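Local coordinates for succinylglutamate desuccinylase/aspartoacylase (Ruegeria sp. TM1040, PDB 3NA6), which hydrolyses the amide bond of N-succinylglutamate, releasing succinate and glutamate, at the interface of chains A and B. Sequence-based numbering; all coordinates share one arbitrary frame. Chains: chain A/B, Succinylglutamate desuccinylase/aspartoacylase.

The interface of chains A and B. Residues chain A 267-268, 315-316; chain B 63, 66-67, 96.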
loop_
_atom_site.group_PDB
_atom_site.type_symbol
_atom_site.label_atom_id
_atom_site.label_comp_id
_atom_site.label_asym_id
_atom_site.label_seq_id
_atom_site.Cartn_x
_atom_site.Cartn_y
_atom_site.Cartn_z
ATOM N N LEU A 267 -3.572 -25.282 -3.642
ATOM C CA LEU A 267 -2.500 -25.911 -2.889
ATOM C C LEU A 267 -1.744 -26.856 -3.814
ATOM O O LEU A 267 -2.293 -27.820 -4.326
ATOM C CB LEU A 267 -3.077 -26.699 -1.699
ATOM C CG LEU A 267 -2.100 -27.446 -0.778
ATOM C CD1 LEU A 267 -1.136 -26.444 -0.192
ATOM C CD2 LEU A 267 -2.809 -28.260 0.334
ATOM N N PHE A 268 -0.460 -26.606 -3.982
ATOM C CA PHE A 268 0.338 -27.321 -4.989
ATOM C C PHE A 268 1.033 -28.526 -4.364
ATOM O O PHE A 268 1.812 -28.374 -3.404
ATOM C CB PHE A 268 1.403 -26.383 -5.530
ATOM C CG PHE A 268 2.239 -26.971 -6.620
ATOM C CD1 PHE A 268 1.665 -27.312 -7.830
ATOM C CD2 PHE A 268 3.587 -27.166 -6.451
ATOM C CE1 PHE A 268 2.390 -27.807 -8.852
ATOM C CE2 PHE A 268 4.343 -27.714 -7.501
ATOM C CZ PHE A 268 3.729 -27.998 -8.703
ATOM N N GLY A 315 4.065 -23.049 -2.245
ATOM C CA GLY A 315 2.987 -23.904 -1.824
ATOM C C GLY A 315 1.686 -23.647 -2.530
ATOM O O GLY A 315 0.898 -24.559 -2.717
HETATM N N MSE A 316 1.454 -22.398 -2.910
HETATM C CA MSE A 316 0.225 -22.012 -3.546
HETATM C C MSE A 316 0.596 -21.801 -5.010
HETATM O O MSE A 316 1.635 -21.173 -5.301
HETATM C CB MSE A 316 -0.232 -20.706 -2.887
HETATM C CG MSE A 316 -1.628 -20.343 -3.114
HETATM SE SE MSE A 316 -2.882 -21.481 -2.097
HETATM C CE MSE A 316 -4.287 -20.905 -3.348
ATOM N N TYR B 63 3.305 -25.905 4.399
ATOM C CA TYR B 63 2.438 -26.623 3.453
ATOM C C TYR B 63 2.360 -28.130 3.561
ATOM O O TYR B 63 1.443 -28.709 3.018
ATOM C CB TYR B 63 2.834 -26.257 2.023
ATOM C CG TYR B 63 2.593 -24.779 1.767
ATOM C CD1 TYR B 63 1.322 -24.317 1.517
ATOM C CD2 TYR B 63 3.621 -23.861 1.823
ATOM C CE1 TYR B 63 1.061 -22.957 1.315
ATOM C CE2 TYR B 63 3.378 -22.495 1.607
ATOM C CZ TYR B 63 2.107 -22.061 1.378
ATOM O OH TYR B 63 1.871 -20.737 1.185
ATOM N N PRO B 66 -0.950 -29.324 5.402
ATOM C CA PRO B 66 -2.111 -29.110 4.552
ATOM C C PRO B 66 -2.272 -30.101 3.388
ATOM O O PRO B 66 -3.396 -30.527 3.092
ATOM C CB PRO B 66 -1.892 -27.687 4.070
ATOM C CG PRO B 66 -1.291 -27.019 5.260
ATOM C CD PRO B 66 -0.317 -28.045 5.782
ATOM N N VAL B 67 -1.178 -30.463 2.724
ATOM C CA VAL B 67 -1.245 -31.478 1.665
ATOM C C VAL B 67 -1.720 -32.815 2.243
ATOM O O VAL B 67 -2.635 -33.454 1.700
ATOM C CB VAL B 67 0.113 -31.622 0.947
ATOM C CG1 VAL B 67 0.106 -32.842 0.008
ATOM C CG2 VAL B 67 0.441 -30.336 0.181
ATOM N N PHE B 96 -3.417 -18.664 5.745
ATOM C CA PHE B 96 -3.209 -19.570 4.602
ATOM C C PHE B 96 -3.622 -18.925 3.275
ATOM O O PHE B 96 -2.881 -18.975 2.290
ATOM C CB PHE B 96 -3.918 -20.905 4.796
ATOM C CG PHE B 96 -3.926 -21.735 3.579
ATOM C CD1 PHE B 96 -2.783 -22.385 3.183
ATOM C CD2 PHE B 96 -5.059 -21.828 2.788
ATOM C CE1 PHE B 96 -2.759 -23.123 2.026
ATOM C CE2 PHE B 96 -5.046 -22.588 1.634
ATOM C CZ PHE B 96 -3.883 -23.233 1.251
HETATM O O HOH W 1 2.750 -20.005 -1.382
#
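A:Leu267 plugs into chain B between the ring of B:Tyr63 and the start of helix 64-75, and this subunit contact illustrates how one branched side chain can divide its methyls between a ring and a helix start. With CG anti to the backbone N (chi1 180°), its isobutyl fork reaches across the boundary and the two methyls part company. A:Leu267 CD1 lies 3.7 Å from B:Tyr63 CD1, the two side chains sliding past each other in opposite directions. A:Leu267 CD2 presses on the helix backbone, 3.6 Å from B:Pro66 C, and also meets B:Val67 CG2 at 3.9 Å. The second anchor of the tight part is A:Gly315, whose CA sits over the middle of one face of the B:Tyr63 ring, 3.5 Å from its centroid, in a CH-pi contact.

Packing thins toward A:Met316, a selenomethionine. Its chain, bent at chi2 (73°), brings A:Met316 SE to 3.9 Å from B:Phe96 CZ, and the two side chains cross at about a right angle. Water takes over at the phenol tip: water 1 lies 2.8 Å from B:Tyr63 OH and 3.1 Å from A:Met316 N, linking a side-chain hydroxyl to a backbone amide across the subunits. This bridge may help hold the ring facing the glycine.

Two-fold symmetry repeats the contact with the chains exchanged, in a pairing that may or may not be the biological one. Chain A contributes strand 266-270 and the turn entering strand 316-317, both from its C-terminal beta region; chain B contributes the loop before helix 64-75, that helix's first turn and helix 93-97, all within its catalytic domain.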